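Local coordinates for protein alcohol dehydrogenase (Aeropyrum pernix, PDB 1H2B) that probably catalyses the NAD-dependent oxidation of alcohols as a zinc-containing dehydrogenase from a hyperthermophilic archaeon, at residues V219-E222 against K223-A227; D57-V61 against Q62-H66; L318-L321 against A322-K326; R37-G40 against R41-V44. All coordinates share one frame; numbering follows the deposited sequence.

In the fold
Contacts 1 and 2 both touch the bound NAD, at its adenosine and nicotinamide-ribose parts, and their centres lie about 26 Å apart. Contact 2, in the GroES-like region, also carries the indole that lines the octanoic acid pocket beside the zinc held by Cys54, His79 and Asp168. The helix end of contact 3 is more remote, with the side chain of Leu318 about 12 Å from both cofactor and octanoic acid, and it packs on a neighbouring subunit. Contact 4 is a turn next to the other zinc, which lies about 6 Å from the side chain of Arg41; the centre of contact 4 is about 43 Å from that of contact 1, across the chain's centre.

Contact 1: residues V219-E222 against K223-A227; sequences VKEE and KLKLA. With NAJ (nicotinamide-adenine-dinucleotide (acidic form)), chain I.
Lys220 O receives two backbone amides at the start of helix 221-229: Leu224 N at 3.2 Å, and Lys223 N at 3.0 Å in a weak, bent bond. Lys220 is the N-cap residue, right before the helix, and the next bond along it, Lys225 N to Glu221 O, is nearly straight (3.0 Å, 169°). The helix belongs to the beta-alpha-beta unit of strands 213-218 and 234-237 in the Rossmann-type domain, and its first turn borders the adenosine of the NAD. Val219 CG1 lies 3.6 Å from adenine C6A. Lys223 runs alongside Lys220 and brings its CD to 3.0 Å from the ribose O3B, so its methylenes rather than its amine meet the sugar. A bend at the last torsion (chi4 -55°) turns NZ to a water, 3.0 Å away, which donates to Glu222 OE2. Asp218, which hydrogen-bonds the NAD, touches Lys223 from the preceding strand. The Glu221 side chain crosses that of Lys225 at about a right angle, OE2 lying 3.2 Å from CG.

Contact 2: residues D57-V61 against Q62-H66; sequences DLHLV and QGMWH. With NAJ (nicotinamide-adenine-dinucleotide (acidic form)), chain I; OCA (octanoic acid (caprylic acid)), chain H.
A Schellman motif ends helix 55-61 in the GroES-like region, beside the nicotinamide end of the NAD. Met64 N reaches back to His59 O at 3.0 Å and Gly63 N to Leu60 O at 2.9 Å, the latter approaching from above the carbonyl plane. Gly63 takes a positive phi (87°), at which a CB would jam against the preceding carbonyl oxygen. The same turn brings two side chains onto the helix. Met64 lies alongside His59 and sets SD over one imidazole face, 4.2 Å from the ring centroid and displaced toward the rim, in a sulfur-aromatic contact. With CG anti to the carbonyl carbon (chi1 -59°), the histidine ring extends to the cofactor, where NE2 gives a weak hydrogen bond of 3.4 Å to the ribose O3D. Leu60 CD2 meets Trp65 CD1 at 3.6 Å. The indole NE1 is bonded to Tyr286 OH, while its CH2 lies 3.8 Å from C4 of the octanoic acid; Ile295 of a second subunit also packs on Trp65. The helix end and the turn after it thus present NE2 to the ribose and the benzo carbons of the indole to the fatty acid chain, while His59 ND1, with Met64 CE 3.3 Å away, is buried without a polar partner.

Contact 3: residues L318-L321 against A322-K326; sequences LVTL and ALQGK
Leu321 and Lys326 meet where helix 312-323 ends in a Schellman motif: Lys326 N binds Leu321 O at 2.9 Å, and Gly325 N binds Ala322 O, Gly325 having a positive phi (80°). The tight side is made by buried Leu318, Val319 and Leu321: Leu318 and Leu321 pack on Tyr174 of helix 166-181 and Leu205 of helix 197-209, and Leu321 also meets Pro186 of another subunit. The loose side holds exposed Leu323, whose CD1 lies 3.8 Å from Val319 CG1, and outward-running Lys326, its CD 4.0 Å from Leu321 CD2. Gln324 runs extended back along the last turn: CG stands anti to its carbonyl carbon (chi1 -69°), bringing NE2 to 3.6 Å from Thr320 CG2 and OE1 to 3.9 Å from Leu321 CD2. With an alanine here, Thr320 CG2 and Leu321 CD2 would probably lose this amide cover, opening a gap beside the neighbouring subunit's Thr213. Side chains, the Gln324 amide included, thus meet by van der Waals contact alone; every hydrogen bond between the segments is backbone.

Contact 4: residues R37-G40 against R41-V44; sequences RLEG and RFDV
Backbone bonds tie Glu39 to Phe42 both ways: Phe42 N to Glu39 O at 2.8 Å and Glu39 N to Phe42 O at 3.0 Å. Gly40, with positive phi (54°), suits the corner: a CB would run into Glu39 OE1. A water bridges Arg41 N (3.1 Å) and, weakly, Glu39 OE1. Among the charged groups, the Glu39 carboxylate, folded back by chi1 61°, sets OE2 at the Phe42 ring edge, 3.4 Å from CD1; OE2 is also salt-bridged to Arg142, which makes a cation-pi contact with the ring. Arg41 forms a salt bridge with Glu127. In van der Waals contact, Arg41 CG lies over one face of the Phe42 ring, and Leu38 CD1 against the backbone, 3.6 Å from Asp43 C. A serine in place of Phe42 would probably leave the Arg142 guanidinium without its aromatic partner and Arg41 CG without the ring beneath it. The Phe42 N bond closes a type II' beta turn and its reciprocal completes a single antiparallel hydrogen-bonded bridge; strand 44-52 follows through a classic bulge facing Thr143.

Contact 1: residues V219-E222 against K223-A227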
loop_
_atom_site.group_PDB
_atom_site.type_symbol
_atom_site.label_atom_id
_atom_site.label_comp_id
_atom_site.label_asym_id
_atom_site.label_seq_id
_atom_site.Cartn_x
_atom_site.Cartn_y
_atom_site.Cartn_z
ATOM N N VAL B 219 -13.538 28.807 -13.494
ATOM C CA VAL B 219 -13.472 30.205 -13.921
ATOM C C VAL B 219 -14.787 30.703 -14.484
ATOM O O VAL B 219 -14.836 31.817 -15.050
ATOM C CB VAL B 219 -12.362 30.384 -14.958
ATOM C CG1 VAL B 219 -10.970 30.199 -14.270
ATOM C CG2 VAL B 219 -12.549 29.421 -16.191
ATOM N N LYS B 220 -15.833 29.899 -14.373
ATOM C CA LYS B 220 -17.162 30.289 -14.864
ATOM C C LYS B 220 -18.135 30.109 -13.748
ATOM O O LYS B 220 -18.181 29.043 -13.111
ATOM C CB LYS B 220 -17.579 29.355 -16.007
ATOM C CG LYS B 220 -16.623 29.388 -17.213
ATOM C CD LYS B 220 -17.298 30.077 -18.402
ATOM C CE LYS B 220 -16.368 31.045 -19.154
ATOM N NZ LYS B 220 -15.087 30.441 -19.612
ATOM N N GLU B 221 -18.980 31.105 -13.525
ATOM C CA GLU B 221 -19.931 31.013 -12.420
ATOM C C GLU B 221 -20.854 29.781 -12.436
ATOM O O GLU B 221 -21.107 29.170 -11.393
ATOM C CB GLU B 221 -20.755 32.298 -12.356
ATOM C CG GLU B 221 -21.786 32.315 -11.226
ATOM C CD GLU B 221 -21.229 31.981 -9.833
ATOM O OE1 GLU B 221 -20.017 32.222 -9.528
ATOM O OE2 GLU B 221 -22.044 31.488 -9.012
ATOM N N GLU B 222 -21.346 29.420 -13.612
ATOM C CA GLU B 222 -22.277 28.306 -13.710
ATOM C C GLU B 222 -21.577 26.977 -13.323
ATOM O O GLU B 222 -22.217 26.064 -12.789
ATOM C CB GLU B 222 -22.904 28.264 -15.104
ATOM C CG GLU B 222 -21.932 28.052 -16.242
ATOM C CD GLU B 222 -21.217 29.299 -16.786
ATOM O OE1 GLU B 222 -21.274 30.450 -16.218
ATOM O OE2 GLU B 222 -20.556 29.087 -17.834
ATOM N N LYS B 223 -20.267 26.926 -13.535
ATOM C CA LYS B 223 -19.506 25.700 -13.153
ATOM C C LYS B 223 -19.242 25.619 -11.660
ATOM O O LYS B 223 -19.275 24.508 -11.058
ATOM C CB LYS B 223 -18.226 25.605 -13.951
ATOM C CG LYS B 223 -18.543 25.221 -15.427
ATOM C CD LYS B 223 -17.350 25.476 -16.323
ATOM C CE LYS B 223 -17.685 25.722 -17.798
ATOM N NZ LYS B 223 -18.479 24.633 -18.368
ATOM N N LEU B 224 -19.086 26.798 -11.053
ATOM C CA LEU B 224 -18.979 26.868 -9.598
ATOM C C LEU B 224 -20.280 26.503 -8.894
ATOM O O LEU B 224 -20.263 25.784 -7.883
ATOM C CB LEU B 224 -18.470 28.220 -9.138
ATOM C CG LEU B 224 -17.141 28.723 -9.718
ATOM C CD1 LEU B 224 -16.811 30.117 -9.191
ATOM C CD2 LEU B 224 -16.038 27.732 -9.362
ATOM N N LYS B 225 -21.414 26.990 -9.416
ATOM C CA LYS B 225 -22.696 26.541 -8.888
ATOM C C LYS B 225 -22.903 25.037 -9.079
ATOM O O LYS B 225 -23.458 24.360 -8.196
ATOM C CB LYS B 225 -23.833 27.333 -9.587
ATOM C CG LYS B 225 -23.867 28.815 -9.196
ATOM C CD LYS B 225 -24.691 29.621 -10.206
ATOM C CE LYS B 225 -26.129 29.705 -9.804
ATOM N NZ LYS B 225 -26.869 30.711 -10.628
ATOM N N LEU B 226 -22.465 24.505 -10.228
ATOM C CA LEU B 226 -22.592 23.063 -10.473
ATOM C C LEU B 226 -21.815 22.303 -9.381
ATOM O O LEU B 226 -22.308 21.325 -8.783
ATOM C CB LEU B 226 -22.079 22.692 -11.872
ATOM C CG LEU B 226 -22.021 21.206 -12.209
ATOM C CD1 LEU B 226 -23.449 20.606 -12.242
ATOM C CD2 LEU B 226 -21.355 21.041 -13.565
ATOM N N ALA B 227 -20.585 22.756 -9.121
ATOM C CA ALA B 227 -19.809 22.115 -8.071
ATOM C C ALA B 227 -20.490 22.172 -6.707
ATOM O O ALA B 227 -20.495 21.199 -5.975
ATOM C CB ALA B 227 -18.390 22.725 -7.982
HETATM P PA NAJ I . -13.632 20.507 -20.232
HETATM O O1A NAJ I . -13.385 21.516 -21.319
HETATM O O2A NAJ I . -15.029 19.883 -20.085
HETATM O O5B NAJ I . -13.384 21.119 -18.778
HETATM C C5B NAJ I . -12.306 22.023 -18.498
HETATM C C4B NAJ I . -12.797 22.826 -17.305
HETATM O O4B NAJ I . -11.679 23.610 -16.843
HETATM C C3B NAJ I . -13.968 23.755 -17.624
HETATM O O3B NAJ I . -15.027 23.629 -16.662
HETATM C C2B NAJ I . -13.242 25.092 -17.562
HETATM O O2B NAJ I . -14.099 26.208 -17.275
HETATM C C1B NAJ I . -12.180 24.887 -16.474
HETATM N N9A NAJ I . -11.063 25.830 -16.514
HETATM C C8A NAJ I . -10.448 26.467 -17.601
HETATM N N7A NAJ I . -9.418 27.232 -17.147
HETATM C C5A NAJ I . -9.374 27.100 -15.789
HETATM C C6A NAJ I . -8.564 27.629 -14.815
HETATM N N6A NAJ I . -7.585 28.506 -15.076
HETATM N N1A NAJ I . -8.751 27.225 -13.519
HETATM C C2A NAJ I . -9.771 26.364 -13.154
HETATM N N3A NAJ I . -10.579 25.871 -14.118
HETATM C C4A NAJ I . -10.383 26.239 -15.412
HETATM O O3 NAJ I . -12.519 19.387 -20.417
HETATM P PN NAJ I . -12.604 17.804 -20.117
HETATM O O1N NAJ I . -13.126 17.097 -21.281
HETATM O O2N NAJ I . -13.216 17.589 -18.791
HETATM O O5D NAJ I . -11.034 17.464 -20.109
HETATM C C5D NAJ I . -10.242 18.001 -19.051
HETATM C C4D NAJ I . -8.771 17.802 -19.380
HETATM O O4D NAJ I . -8.469 16.405 -19.218
HETATM C C3D NAJ I . -8.406 18.122 -20.829
HETATM O O3D NAJ I . -7.024 18.522 -20.863
HETATM C C2D NAJ I . -8.554 16.763 -21.527
HETATM O O2D NAJ I . -7.854 16.628 -22.732
HETATM C C1D NAJ I . -7.952 15.882 -20.418
HETATM N N1N NAJ I . -8.200 14.441 -20.462
HETATM C C2N NAJ I . -7.263 13.655 -19.857
HETATM C C3N NAJ I . -7.453 12.285 -19.796
HETATM C C7N NAJ I . -6.393 11.426 -19.188
HETATM O O7N NAJ I . -6.628 10.105 -19.255
HETATM N N7N NAJ I . -5.309 11.869 -18.543
HETATM C C4N NAJ I . -8.625 11.652 -20.327
HETATM C C5N NAJ I . -9.635 12.549 -20.779
HETATM C C6N NAJ I . -9.402 13.908 -20.873
HETATM O O HOH W 1 -20.907 26.299 -18.616
#

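Contact 2: residues D57-V61 against Q62-H66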
loop_
_atom_site.group_PDB
_atom_site.type_symbol
_atom_site.label_atom_id
_atom_site.label_comp_id
_atom_site.label_asym_id
_atom_site.label_seq_id
_atom_site.Cartn_x
_atom_site.Cartn_y
_atom_site.Cartn_z
ATOM N N ASP B 57 -10.783 15.791 -27.803
ATOM C CA ASP B 57 -11.182 15.969 -29.223
ATOM C C ASP B 57 -10.756 17.315 -29.785
ATOM O O ASP B 57 -10.340 17.378 -30.959
ATOM C CB ASP B 57 -12.665 15.686 -29.394
ATOM C CG ASP B 57 -12.968 14.257 -29.035
ATOM O OD1 ASP B 57 -13.981 13.975 -28.351
ATOM O OD2 ASP B 57 -12.159 13.387 -29.400
ATOM N N LEU B 58 -10.774 18.357 -28.957
ATOM C CA LEU B 58 -10.212 19.634 -29.394
ATOM C C LEU B 58 -8.707 19.539 -29.573
ATOM O O LEU B 58 -8.145 20.015 -30.572
ATOM C CB LEU B 58 -10.552 20.728 -28.394
ATOM C CG LEU B 58 -12.018 21.087 -28.193
ATOM C CD1 LEU B 58 -12.132 21.918 -26.944
ATOM C CD2 LEU B 58 -12.436 21.901 -29.423
ATOM N N HIS B 59 -8.027 18.920 -28.611
ATOM C CA HIS B 59 -6.605 18.679 -28.745
ATOM C C HIS B 59 -6.291 17.880 -30.010
ATOM O O HIS B 59 -5.319 18.185 -30.693
ATOM C CB HIS B 59 -6.006 17.972 -27.509
ATOM C CG HIS B 59 -6.173 18.713 -26.204
ATOM N ND1 HIS B 59 -6.127 20.086 -26.086
ATOM C CD2 HIS B 59 -6.367 18.241 -24.952
ATOM C CE1 HIS B 59 -6.319 20.426 -24.821
ATOM N NE2 HIS B 59 -6.420 19.322 -24.106
ATOM N N LEU B 60 -7.126 16.875 -30.347
ATOM C CA LEU B 60 -6.886 16.064 -31.541
ATOM C C LEU B 60 -6.976 16.928 -32.792
ATOM O O LEU B 60 -6.071 16.879 -33.628
ATOM C CB LEU B 60 -7.917 14.925 -31.637
ATOM C CG LEU B 60 -7.509 13.725 -30.751
ATOM C CD1 LEU B 60 -8.712 12.817 -30.573
ATOM C CD2 LEU B 60 -6.304 12.950 -31.230
ATOM N N VAL B 61 -8.059 17.682 -32.899
ATOM C CA VAL B 61 -8.263 18.542 -34.070
ATOM C C VAL B 61 -7.108 19.564 -34.171
ATOM O O VAL B 61 -6.624 19.870 -35.285
ATOM C CB VAL B 61 -9.621 19.220 -34.028
ATOM C CG1 VAL B 61 -9.743 20.268 -35.153
ATOM C CG2 VAL B 61 -10.715 18.192 -34.222
ATOM N N GLN B 62 -6.634 20.048 -33.019
ATOM C CA GLN B 62 -5.485 20.988 -33.000
ATOM C C GLN B 62 -4.134 20.369 -33.414
ATOM O O GLN B 62 -3.148 21.092 -33.638
ATOM C CB GLN B 62 -5.342 21.653 -31.624
ATOM C CG GLN B 62 -6.196 22.876 -31.406
ATOM C CD GLN B 62 -6.495 23.112 -29.926
ATOM O OE1 GLN B 62 -5.653 22.822 -29.064
ATOM N NE2 GLN B 62 -7.695 23.615 -29.627
ATOM N N GLY B 63 -4.079 19.046 -33.522
ATOM C CA GLY B 63 -2.877 18.332 -33.888
ATOM C C GLY B 63 -1.929 17.957 -32.764
ATOM O O GLY B 63 -0.818 17.508 -33.014
ATOM N N MET B 64 -2.389 18.076 -31.515
ATOM C CA MET B 64 -1.538 17.823 -30.356
ATOM C C MET B 64 -0.999 16.385 -30.253
ATOM O O MET B 64 0.068 16.133 -29.653
ATOM C CB MET B 64 -2.293 18.235 -29.083
ATOM C CG MET B 64 -1.415 18.555 -27.893
ATOM S SD MET B 64 -2.320 18.772 -26.380
ATOM C CE MET B 64 -2.854 20.479 -26.524
ATOM N N TRP B 65 -1.730 15.437 -30.837
ATOM C CA TRP B 65 -1.394 14.022 -30.728
ATOM C C TRP B 65 -0.703 13.433 -31.960
ATOM O O TRP B 65 -0.290 12.269 -31.936
ATOM C CB TRP B 65 -2.638 13.198 -30.433
ATOM C CG TRP B 65 -3.121 13.321 -29.027
ATOM C CD1 TRP B 65 -4.144 14.099 -28.591
ATOM C CD2 TRP B 65 -2.596 12.661 -27.878
ATOM N NE1 TRP B 65 -4.321 13.948 -27.237
ATOM C CE2 TRP B 65 -3.378 13.065 -26.775
ATOM C CE3 TRP B 65 -1.560 11.750 -27.669
ATOM C CZ2 TRP B 65 -3.155 12.608 -25.485
ATOM C CZ3 TRP B 65 -1.338 11.273 -26.364
ATOM C CH2 TRP B 65 -2.141 11.713 -25.295
ATOM N N HIS B 66 -0.589 14.237 -33.015
ATOM C CA HIS B 66 0.024 13.813 -34.279
ATOM C C HIS B 66 1.420 13.212 -34.036
ATOM O O HIS B 66 1.656 12.022 -34.299
ATOM C CB HIS B 66 0.074 15.007 -35.243
ATOM C CG HIS B 66 0.533 14.669 -36.634
ATOM N ND1 HIS B 66 0.565 13.379 -37.129
ATOM C CD2 HIS B 66 0.971 15.466 -37.640
ATOM C CE1 HIS B 66 1.018 13.398 -38.371
ATOM N NE2 HIS B 66 1.263 14.651 -38.708
HETATM P PA NAJ I . -13.632 20.507 -20.232
HETATM O O1A NAJ I . -13.385 21.516 -21.319
HETATM O O2A NAJ I . -15.029 19.883 -20.085
HETATM O O5B NAJ I . -13.384 21.119 -18.778
HETATM C C5B NAJ I . -12.306 22.023 -18.498
HETATM C C4B NAJ I . -12.797 22.826 -17.305
HETATM O O4B NAJ I . -11.679 23.610 -16.843
HETATM C C3B NAJ I . -13.968 23.755 -17.624
HETATM O O3B NAJ I . -15.027 23.629 -16.662
HETATM C C2B NAJ I . -13.242 25.092 -17.562
HETATM O O2B NAJ I . -14.099 26.208 -17.275
HETATM C C1B NAJ I . -12.180 24.887 -16.474
HETATM N N9A NAJ I . -11.063 25.830 -16.514
HETATM C C8A NAJ I . -10.448 26.467 -17.601
HETATM N N7A NAJ I . -9.418 27.232 -17.147
HETATM C C5A NAJ I . -9.374 27.100 -15.789
HETATM C C6A NAJ I . -8.564 27.629 -14.815
HETATM N N6A NAJ I . -7.585 28.506 -15.076
HETATM N N1A NAJ I . -8.751 27.225 -13.519
HETATM C C2A NAJ I . -9.771 26.364 -13.154
HETATM N N3A NAJ I . -10.579 25.871 -14.118
HETATM C C4A NAJ I . -10.383 26.239 -15.412
HETATM O O3 NAJ I . -12.519 19.387 -20.417
HETATM P PN NAJ I . -12.604 17.804 -20.117
HETATM O O1N NAJ I . -13.126 17.097 -21.281
HETATM O O2N NAJ I . -13.216 17.589 -18.791
HETATM O O5D NAJ I . -11.034 17.464 -20.109
HETATM C C5D NAJ I . -10.242 18.001 -19.051
HETATM C C4D NAJ I . -8.771 17.802 -19.380
HETATM O O4D NAJ I . -8.469 16.405 -19.218
HETATM C C3D NAJ I . -8.406 18.122 -20.829
HETATM O O3D NAJ I . -7.024 18.522 -20.863
HETATM C C2D NAJ I . -8.554 16.763 -21.527
HETATM O O2D NAJ I . -7.854 16.628 -22.732
HETATM C C1D NAJ I . -7.952 15.882 -20.418
HETATM N N1N NAJ I . -8.200 14.441 -20.462
HETATM C C2N NAJ I . -7.263 13.655 -19.857
HETATM C C3N NAJ I . -7.453 12.285 -19.796
HETATM C C7N NAJ I . -6.393 11.426 -19.188
HETATM O O7N NAJ I . -6.628 10.105 -19.255
HETATM N N7N NAJ I . -5.309 11.869 -18.543
HETATM C C4N NAJ I . -8.625 11.652 -20.327
HETATM C C5N NAJ I . -9.635 12.549 -20.779
HETATM C C6N NAJ I . -9.402 13.908 -20.873
HETATM C C1 OCA H . -8.538 10.678 -23.498
HETATM C C2 OCA H . -7.013 10.806 -23.627
HETATM C C3 OCA H . -6.350 9.420 -23.697
HETATM C C4 OCA H . -4.916 9.421 -24.202
HETATM C C5 OCA H . -4.449 7.979 -24.393
HETATM C C6 OCA H . -2.951 7.913 -24.679
HETATM C C7 OCA H . -2.408 6.491 -24.773
HETATM C C8 OCA H . -0.919 6.544 -25.064
HETATM O O1 OCA H . -9.270 11.700 -23.608
HETATM O O2 OCA H . -9.056 9.569 -23.250
HETATM O O HOH W 2 -9.229 21.983 -32.046
HETATM O O HOH W 3 -3.711 15.410 -32.899
#

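Contact 3: residues L318-L321 against A322-K326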
loop_
_atom_site.group_PDB
_atom_site.type_symbol
_atom_site.label_atom_id
_atom_site.label_comp_id
_atom_site.label_asym_id
_atom_site.label_seq_id
_atom_site.Cartn_x
_atom_site.Cartn_y
_atom_site.Cartn_z
ATOM N N LEU B 318 -16.916 1.814 -11.583
ATOM C CA LEU B 318 -17.594 3.062 -11.796
ATOM C C LEU B 318 -19.023 2.864 -12.320
ATOM O O LEU B 318 -19.930 3.552 -11.876
ATOM C CB LEU B 318 -16.728 3.954 -12.741
ATOM C CG LEU B 318 -17.433 5.237 -13.142
ATOM C CD1 LEU B 318 -17.646 6.261 -12.007
ATOM C CD2 LEU B 318 -16.615 5.844 -14.280
ATOM N N VAL B 319 -19.208 1.924 -13.265
ATOM C CA VAL B 319 -20.519 1.598 -13.747
ATOM C C VAL B 319 -21.403 1.152 -12.559
ATOM O O VAL B 319 -22.554 1.547 -12.501
ATOM C CB VAL B 319 -20.446 0.540 -14.815
ATOM C CG1 VAL B 319 -21.876 -0.028 -15.133
ATOM C CG2 VAL B 319 -19.862 1.143 -16.076
ATOM N N THR B 320 -20.843 0.359 -11.649
ATOM C CA THR B 320 -21.587 -0.033 -10.449
ATOM C C THR B 320 -22.066 1.187 -9.639
ATOM O O THR B 320 -23.250 1.300 -9.274
ATOM C CB THR B 320 -20.732 -0.944 -9.586
ATOM O OG1 THR B 320 -20.518 -2.196 -10.265
ATOM C CG2 THR B 320 -21.528 -1.256 -8.256
ATOM N N LEU B 321 -21.180 2.154 -9.376
ATOM C CA LEU B 321 -21.567 3.365 -8.670
ATOM C C LEU B 321 -22.695 4.116 -9.396
ATOM O O LEU B 321 -23.615 4.638 -8.776
ATOM C CB LEU B 321 -20.364 4.320 -8.584
ATOM C CG LEU B 321 -19.360 4.148 -7.482
ATOM C CD1 LEU B 321 -18.308 5.261 -7.628
ATOM C CD2 LEU B 321 -20.035 4.197 -6.085
ATOM N N ALA B 322 -22.615 4.190 -10.721
ATOM C CA ALA B 322 -23.642 4.866 -11.504
ATOM C C ALA B 322 -24.992 4.134 -11.409
ATOM O O ALA B 322 -26.040 4.787 -11.200
ATOM C CB ALA B 322 -23.179 5.051 -12.966
ATOM N N LEU B 323 -24.940 2.812 -11.483
ATOM C CA LEU B 323 -26.182 2.015 -11.418
ATOM C C LEU B 323 -26.779 2.112 -10.019
ATOM O O LEU B 323 -28.018 2.009 -9.862
ATOM C CB LEU B 323 -25.931 0.580 -11.838
ATOM C CG LEU B 323 -25.632 0.480 -13.341
ATOM C CD1 LEU B 323 -25.238 -0.960 -13.683
ATOM C CD2 LEU B 323 -26.815 0.977 -14.215
ATOM N N GLN B 324 -25.934 2.324 -9.005
ATOM C CA GLN B 324 -26.398 2.575 -7.630
ATOM C C GLN B 324 -26.989 3.960 -7.412
ATOM O O GLN B 324 -27.525 4.248 -6.324
ATOM C CB GLN B 324 -25.250 2.351 -6.614
ATOM C CG GLN B 324 -24.844 0.916 -6.479
ATOM C CD GLN B 324 -23.618 0.734 -5.615
ATOM O OE1 GLN B 324 -22.906 1.716 -5.310
ATOM N NE2 GLN B 324 -23.353 -0.475 -5.234
ATOM N N GLY B 325 -26.837 4.840 -8.412
ATOM C CA GLY B 325 -27.308 6.199 -8.314
ATOM C C GLY B 325 -26.397 7.131 -7.548
ATOM O O GLY B 325 -26.824 8.208 -7.123
ATOM N N LYS B 326 -25.126 6.735 -7.366
ATOM C CA LYS B 326 -24.190 7.488 -6.528
ATOM C C LYS B 326 -23.339 8.478 -7.323
ATOM O O LYS B 326 -22.696 9.347 -6.761
ATOM C CB LYS B 326 -23.312 6.572 -5.696
ATOM C CG LYS B 326 -24.140 5.826 -4.651
ATOM C CD LYS B 326 -23.340 4.863 -3.868
ATOM C CE LYS B 326 -24.262 3.954 -3.033
ATOM N NZ LYS B 326 -23.498 3.030 -2.132
#

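Contact 4: residues R37-G40 against R41-V44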
loop_
_atom_site.group_PDB
_atom_site.type_symbol
_atom_site.label_atom_id
_atom_site.label_comp_id
_atom_site.label_asym_id
_atom_site.label_seq_id
_atom_site.Cartn_x
_atom_site.Cartn_y
_atom_site.Cartn_z
ATOM N N ARG B 37 -15.331 -3.298 -40.496
ATOM C CA ARG B 37 -15.016 -4.699 -40.822
ATOM C C ARG B 37 -14.841 -5.493 -39.542
ATOM O O ARG B 37 -13.923 -5.231 -38.775
ATOM C CB ARG B 37 -13.730 -4.804 -41.604
ATOM C CG ARG B 37 -13.862 -4.181 -42.979
ATOM C CD ARG B 37 -12.824 -4.672 -43.972
ATOM N NE ARG B 37 -11.445 -4.429 -43.583
ATOM C CZ ARG B 37 -10.776 -3.305 -43.817
ATOM N NH1 ARG B 37 -11.351 -2.258 -44.405
ATOM N NH2 ARG B 37 -9.502 -3.223 -43.480
ATOM N N LEU B 38 -15.687 -6.505 -39.371
ATOM C CA LEU B 38 -15.556 -7.472 -38.277
ATOM C C LEU B 38 -14.416 -8.456 -38.618
ATOM O O LEU B 38 -14.553 -9.279 -39.535
ATOM C CB LEU B 38 -16.898 -8.197 -38.124
ATOM C CG LEU B 38 -17.155 -9.027 -36.886
ATOM C CD1 LEU B 38 -17.430 -8.060 -35.732
ATOM C CD2 LEU B 38 -18.385 -9.960 -37.142
ATOM N N GLU B 39 -13.281 -8.334 -37.951
ATOM C CA GLU B 39 -12.085 -9.133 -38.259
ATOM C C GLU B 39 -11.079 -9.094 -37.124
ATOM O O GLU B 39 -10.938 -8.069 -36.420
ATOM C CB GLU B 39 -11.379 -8.617 -39.534
ATOM C CG GLU B 39 -10.895 -7.165 -39.435
ATOM C CD GLU B 39 -9.584 -6.993 -38.632
ATOM O OE1 GLU B 39 -8.906 -8.018 -38.342
ATOM O OE2 GLU B 39 -9.195 -5.832 -38.306
ATOM N N GLY B 40 -10.332 -10.190 -36.978
ATOM C CA GLY B 40 -9.253 -10.234 -36.009
ATOM C C GLY B 40 -9.697 -9.866 -34.613
ATOM O O GLY B 40 -10.671 -10.430 -34.076
ATOM N N ARG B 41 -8.996 -8.888 -34.033
ATOM C CA ARG B 41 -9.277 -8.468 -32.667
ATOM C C ARG B 41 -10.527 -7.606 -32.604
ATOM O O ARG B 41 -11.095 -7.408 -31.518
ATOM C CB ARG B 41 -8.104 -7.692 -32.066
ATOM C CG ARG B 41 -8.005 -6.261 -32.630
ATOM C CD ARG B 41 -6.691 -5.542 -32.361
ATOM N NE ARG B 41 -6.198 -5.750 -30.998
ATOM C CZ ARG B 41 -5.278 -4.994 -30.402
ATOM N NH1 ARG B 41 -4.747 -3.948 -31.031
ATOM N NH2 ARG B 41 -4.893 -5.277 -29.168
ATOM N N PHE B 42 -10.969 -7.109 -33.767
ATOM C CA PHE B 42 -12.215 -6.366 -33.813
ATOM C C PHE B 42 -13.366 -7.312 -33.990
ATOM O O PHE B 42 -13.904 -7.481 -35.093
ATOM C CB PHE B 42 -12.147 -5.304 -34.919
ATOM C CG PHE B 42 -11.079 -4.297 -34.664
ATOM C CD1 PHE B 42 -9.873 -4.371 -35.358
ATOM C CD2 PHE B 42 -11.270 -3.300 -33.709
ATOM C CE1 PHE B 42 -8.847 -3.422 -35.076
ATOM C CE2 PHE B 42 -10.268 -2.376 -33.417
ATOM C CZ PHE B 42 -9.046 -2.447 -34.118
ATOM N N ASP B 43 -13.752 -7.947 -32.888
ATOM C CA ASP B 43 -14.723 -9.024 -32.973
ATOM C C ASP B 43 -16.117 -8.581 -32.470
ATOM O O ASP B 43 -17.017 -9.403 -32.288
ATOM C CB ASP B 43 -14.215 -10.250 -32.222
ATOM C CG ASP B 43 -13.876 -9.958 -30.774
ATOM O OD1 ASP B 43 -14.202 -8.841 -30.288
ATOM O OD2 ASP B 43 -13.261 -10.782 -30.070
ATOM N N VAL B 44 -16.314 -7.269 -32.309
ATOM C CA VAL B 44 -17.628 -6.730 -31.960
ATOM C C VAL B 44 -17.900 -5.469 -32.750
ATOM O O VAL B 44 -17.027 -4.638 -32.875
ATOM C CB VAL B 44 -17.743 -6.340 -30.441
ATOM C CG1 VAL B 44 -19.055 -5.623 -30.150
ATOM C CG2 VAL B 44 -17.596 -7.578 -29.567
HETATM O O HOH W 4 -7.067 -7.103 -35.661
#